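Local atomic coordinates of outer membrane protein assembly factor BamA (Haemophilus ducreyi, PDB entry 4K3C), a protein that probably assembles and inserts beta-barrel proteins into the bacterial outer membrane as part of the Bam complex, this chain holding the last two POTRA domains and the barrel. Residues F185-L194 with V205-Y213. Numbering follows the deposited sequence.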
ATOM      1  N   PHE A 185      -1.450  17.124 -13.282  1.00 41.62           N
ATOM      2  CA  PHE A 185      -0.939  18.473 -13.063  1.00 49.06           C
ATOM      3  C   PHE A 185       0.475  18.510 -13.571  1.00 62.69           C
ATOM      4  O   PHE A 185       1.274  17.678 -13.171  1.00 92.75           O
ATOM      5  CB  PHE A 185      -0.894  18.710 -11.547  1.00 43.15           C
ATOM      6  CG  PHE A 185      -0.246  20.006 -11.125  1.00 36.81           C
ATOM      7  CD1 PHE A 185       1.138  20.138 -11.071  1.00 35.87           C
ATOM      8  CD2 PHE A 185      -1.027  21.071 -10.711  1.00 40.85           C
ATOM      9  CE1 PHE A 185       1.724  21.319 -10.664  1.00 44.76           C
ATOM     10  CE2 PHE A 185      -0.449  22.253 -10.295  1.00 48.12           C
ATOM     11  CZ  PHE A 185       0.927  22.379 -10.270  1.00 51.98           C
ATOM     12  N   LEU A 186       0.812  19.438 -14.451  1.00 41.02           N
ATOM     13  CA  LEU A 186      -0.135  20.238 -15.178  1.00 44.43           C
ATOM     14  C   LEU A 186       0.101  19.735 -16.574  1.00 44.81           C
ATOM     15  O   LEU A 186       0.914  20.299 -17.295  1.00 39.04           O
ATOM     16  CB  LEU A 186       0.275  21.706 -15.160  1.00 58.30           C
ATOM     17  CG  LEU A 186       0.866  22.387 -13.921  1.00 56.92           C
ATOM     18  CD1 LEU A 186       2.390  22.363 -13.914  1.00 35.43           C
ATOM     19  CD2 LEU A 186       0.344  23.816 -13.868  1.00 45.59           C
ATOM     20  N   GLY A 187      -0.565  18.648 -16.947  1.00 45.82           N
ATOM     21  CA  GLY A 187      -0.287  17.985 -18.204  1.00 40.93           C
ATOM     22  C   GLY A 187       0.973  17.147 -18.110  1.00 46.91           C
ATOM     23  O   GLY A 187       1.368  16.509 -19.082  1.00 49.80           O
ATOM     24  N   MET A 188       1.592  17.142 -16.931  1.00 39.46           N
ATOM     25  CA  MET A 188       2.861  16.464 -16.702  1.00 46.24           C
ATOM     26  C   MET A 188       2.735  15.056 -16.107  1.00 47.16           C
ATOM     27  O   MET A 188       3.736  14.395 -15.824  1.00 55.26           O
ATOM     28  CB  MET A 188       3.729  17.310 -15.777  1.00 64.75           C
ATOM     29  CG  MET A 188       4.229  18.611 -16.377  1.00 70.67           C
ATOM     30  SD  MET A 188       5.061  19.643 -15.141  1.00 42.69           S
ATOM     31  CE  MET A 188       5.552  20.955 -16.257  1.00 44.70           C
ATOM     32  N   GLY A 189       1.511  14.602 -15.887  1.00 45.38           N
ATOM     33  CA  GLY A 189       1.299  13.260 -15.386  1.00 44.01           C
ATOM     34  C   GLY A 189       1.548  13.075 -13.899  1.00 44.79           C
ATOM     35  O   GLY A 189       1.436  11.971 -13.370  1.00 47.11           O
ATOM     36  N   SER A 190       1.873  14.149 -13.204  1.00 36.03           N
ATOM     37  CA  SER A 190       2.019  14.050 -11.766  1.00 41.06           C
ATOM     38  C   SER A 190       0.705  14.330 -11.007  1.00 39.60           C
ATOM     39  O   SER A 190      -0.387  14.360 -11.581  1.00 36.11           O
ATOM     40  CB  SER A 190       3.119  14.987 -11.303  1.00 50.93           C
ATOM     41  OG  SER A 190       2.947  16.280 -11.844  1.00 47.12           O
ATOM     42  N   SER A 191       0.806  14.496  -9.697  1.00 37.75           N
ATOM     43  CA  SER A 191      -0.388  14.667  -8.899  1.00 39.58           C
ATOM     44  C   SER A 191      -0.109  15.549  -7.704  1.00 44.28           C
ATOM     45  O   SER A 191       0.837  15.324  -6.959  1.00 52.85           O
ATOM     46  CB  SER A 191      -0.931  13.322  -8.441  1.00 50.83           C
ATOM     47  OG  SER A 191      -2.270  13.456  -7.991  1.00 62.97           O
ATOM     48  N   LEU A 192      -0.955  16.558  -7.537  1.00 37.43           N
ATOM     49  CA  LEU A 192      -0.837  17.509  -6.457  1.00 38.92           C
ATOM     50  C   LEU A 192      -2.068  17.381  -5.589  1.00 51.24           C
ATOM     51  O   LEU A 192      -3.178  17.278  -6.101  1.00 31.31           O
ATOM     52  CB  LEU A 192      -0.730  18.905  -7.038  1.00 31.16           C
ATOM     53  CG  LEU A 192      -0.714  20.085  -6.086  1.00 35.35           C
ATOM     54  CD1 LEU A 192       0.507  20.037  -5.187  1.00 29.98           C
ATOM     55  CD2 LEU A 192      -0.732  21.359  -6.915  1.00 43.40           C
ATOM     56  N   GLY A 193      -1.877  17.388  -4.274  1.00 37.52           N
ATOM     57  CA  GLY A 193      -2.996  17.225  -3.381  1.00 29.84           C
ATOM     58  C   GLY A 193      -2.897  18.024  -2.117  1.00 42.77           C
ATOM     59  O   GLY A 193      -1.815  18.219  -1.574  1.00 31.36           O
ATOM     60  N   LEU A 194      -4.053  18.494  -1.674  1.00 29.58           N
ATOM     61  CA  LEU A 194      -4.194  19.145  -0.391  1.00 38.74           C
ATOM     62  C   LEU A 194      -5.095  18.259   0.442  1.00 43.09           C
ATOM     63  O   LEU A 194      -6.187  17.862   0.016  1.00 29.81           O
ATOM     64  CB  LEU A 194      -4.853  20.519  -0.548  1.00 38.73           C
ATOM     65  CG  LEU A 194      -4.587  21.676   0.425  1.00 33.42           C
ATOM     66  CD1 LEU A 194      -5.722  22.649   0.374  1.00 30.34           C
ATOM     67  CD2 LEU A 194      -4.339  21.194   1.850  1.00 29.98           C
ATOM     68  N   VAL A 205      -2.762  18.742   8.399  1.00 36.16           N
ATOM     69  CA  VAL A 205      -2.884  19.250   7.054  1.00 39.90           C
ATOM     70  C   VAL A 205      -1.631  18.839   6.305  1.00 47.22           C
ATOM     71  O   VAL A 205      -0.564  18.687   6.887  1.00 54.08           O
ATOM     72  CB  VAL A 205      -3.033  20.775   7.056  1.00 41.21           C
ATOM     73  CG1 VAL A 205      -3.212  21.324   5.638  1.00 28.73           C
ATOM     74  CG2 VAL A 205      -4.195  21.137   7.912  1.00 32.54           C
ATOM     75  N   ASN A 206      -1.761  18.697   5.001  1.00 51.37           N
ATOM     76  CA  ASN A 206      -0.767  18.014   4.243  1.00 27.39           C
ATOM     77  C   ASN A 206      -0.818  18.468   2.793  1.00 32.76           C
ATOM     78  O   ASN A 206      -1.849  18.294   2.119  1.00 31.37           O
ATOM     79  CB  ASN A 206      -1.127  16.542   4.321  1.00 45.22           C
ATOM     80  CG  ASN A 206      -0.244  15.700   3.485  1.00 56.87           C
ATOM     81  OD1 ASN A 206       0.980  15.776   3.599  1.00 61.53           O
ATOM     82  ND2 ASN A 206      -0.843  14.893   2.614  1.00 66.17           N
ATOM     83  N   LEU A 207       0.262  19.070   2.296  1.00 28.56           N
ATOM     84  CA  LEU A 207       0.376  19.284   0.852  1.00 27.88           C
ATOM     85  C   LEU A 207       1.356  18.283   0.297  1.00 41.25           C
ATOM     86  O   LEU A 207       2.418  18.061   0.880  1.00 48.63           O
ATOM     87  CB  LEU A 207       0.863  20.683   0.521  1.00 42.05           C
ATOM     88  CG  LEU A 207       0.695  20.992  -0.972  1.00 42.34           C
ATOM     89  CD1 LEU A 207       0.247  22.424  -1.173  1.00 31.20           C
ATOM     90  CD2 LEU A 207       1.984  20.740  -1.734  1.00 49.12           C
ATOM     91  N   SER A 208       1.025  17.681  -0.836  1.00 32.66           N
ATOM     92  CA  SER A 208       1.865  16.606  -1.359  1.00 34.39           C
ATOM     93  C   SER A 208       1.941  16.655  -2.877  1.00 43.51           C
ATOM     94  O   SER A 208       0.924  16.885  -3.551  1.00 48.98           O
ATOM     95  CB  SER A 208       1.324  15.243  -0.925  1.00 36.37           C
ATOM     96  OG  SER A 208       0.103  14.956  -1.592  1.00 53.04           O
ATOM     97  N   TYR A 209       3.150  16.445  -3.406  1.00 32.83           N
ATOM     98  CA  TYR A 209       3.347  16.357  -4.847  1.00 29.50           C
ATOM     99  C   TYR A 209       3.956  15.013  -5.270  1.00 29.79           C
ATOM    100  O   TYR A 209       4.995  14.620  -4.782  1.00 32.66           O
ATOM    101  CB  TYR A 209       4.194  17.533  -5.357  1.00 29.73           C
ATOM    102  CG  TYR A 209       4.448  17.498  -6.854  1.00 30.56           C
ATOM    103  CD1 TYR A 209       3.432  17.767  -7.765  1.00 37.39           C
ATOM    104  CD2 TYR A 209       5.697  17.181  -7.349  1.00 41.29           C
ATOM    105  CE1 TYR A 209       3.669  17.726  -9.147  1.00 34.71           C
ATOM    106  CE2 TYR A 209       5.939  17.130  -8.713  1.00 52.89           C
ATOM    107  CZ  TYR A 209       4.928  17.408  -9.610  1.00 43.39           C
ATOM    108  OH  TYR A 209       5.212  17.343 -10.962  1.00 42.49           O
ATOM    109  N   THR A 210       3.318  14.327  -6.205  1.00 35.71           N
ATOM    110  CA  THR A 210       3.794  13.017  -6.619  1.00 47.10           C
ATOM    111  C   THR A 210       4.183  12.929  -8.099  1.00 51.04           C
ATOM    112  O   THR A 210       3.339  13.056  -8.979  1.00 53.72           O
ATOM    113  CB  THR A 210       2.714  11.950  -6.354  1.00 54.88           C
ATOM    114  OG1 THR A 210       2.022  12.258  -5.138  1.00 59.04           O
ATOM    115  CG2 THR A 210       3.344  10.590  -6.241  1.00 53.66           C
ATOM    116  N   GLU A 211       5.458  12.691  -8.370  1.00 52.94           N
ATOM    117  CA  GLU A 211       5.907  12.409  -9.732  1.00 56.54           C
ATOM    118  C   GLU A 211       6.134  10.892  -9.912  1.00 54.64           C
ATOM    119  O   GLU A 211       7.089  10.322  -9.374  1.00 60.70           O
ATOM    120  CB  GLU A 211       7.171  13.218 -10.057  1.00 33.52           C
ATOM    121  CG  GLU A 211       7.700  13.095 -11.490  1.00 37.98           C
ATOM    122  CD  GLU A 211       6.679  13.427 -12.569  1.00 65.31           C
ATOM    123  OE1 GLU A 211       6.170  12.480 -13.218  1.00 75.16           O
ATOM    124  OE2 GLU A 211       6.404  14.631 -12.783  1.00 71.94           O
ATOM    125  N   PRO A 212       5.228  10.226 -10.640  1.00 45.30           N
ATOM    126  CA  PRO A 212       5.290   8.784 -10.886  1.00 51.12           C
ATOM    127  C   PRO A 212       6.554   8.407 -11.634  1.00 55.30           C
ATOM    128  O   PRO A 212       7.126   7.327 -11.427  1.00 45.58           O
ATOM    129  CB  PRO A 212       4.077   8.542 -11.788  1.00 44.61           C
ATOM    130  CG  PRO A 212       3.141   9.560 -11.400  1.00 50.43           C
ATOM    131  CD  PRO A 212       3.966  10.793 -11.127  1.00 52.18           C
ATOM    132  N   TYR A 213       6.969   9.292 -12.530  1.00 57.02           N
ATOM    133  CA  TYR A 213       8.246   9.118 -13.188  1.00 58.67           C
ATOM    134  C   TYR A 213       9.191  10.057 -12.502  1.00 63.83           C
ATOM    135  O   TYR A 213       8.868  10.489 -11.409  1.00 85.92           O
ATOM    136  CB  TYR A 213       8.091   9.250 -14.697  1.00 55.16           C
ATOM    137  CG  TYR A 213       7.198   8.107 -15.137  1.00 61.70           C
ATOM    138  CD1 TYR A 213       5.810   8.235 -15.128  1.00 54.95           C
ATOM    139  CD2 TYR A 213       7.738   6.860 -15.439  1.00 72.72           C
ATOM    140  CE1 TYR A 213       4.990   7.177 -15.468  1.00 62.29           C
ATOM    141  CE2 TYR A 213       6.925   5.787 -15.788  1.00 77.86           C
ATOM    142  CZ  TYR A 213       5.551   5.949 -15.800  1.00 76.65           C
ATOM    143  OH  TYR A 213       4.744   4.882 -16.146  1.00 74.57           O
TER
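Y209 reaches across to S190, and its OH donates a hydrogen bond to S190 OG (2.7 Å). That serine oxygen donates in turn to F185 O (2.6 Å), nearly in line with the carbonyl. Y209 CG lies anti to its own N (chi1 180°), carrying the phenol to S190. The F185 side chain crosses that of Y209 at about a right angle, with F185 CD1 4.0 Å from Y209 CE1. The F185 ring has L186 CG over one face and, toward the rim of the opposite face, L192 CB. S190-L194 and V205-E211 lie on the antiparallel hairpin 190-198/202-211 of the Omp85 transmembrane barrel. S191 and T210 form one hydrogen-bonded pair, with T210 N to S191 O at 2.8 Å; G193 and S208 form the next. Strands 175-185 and 220-231 continue the barrel wall beyond the hairpin. Toward L194 the contact is more exposed, and its side chains meet by apolar contacts alone. There L192 CD1 meets L207 CD2 at 3.8 Å, and L194 CD2 touches V205 CG1 at 4.0 Å. L194, L207 and V205 are on the surface, consistent with facing lipid. On the face of S208 and T210, N206 OD1 accepts a hydrogen bond from N224 ND2.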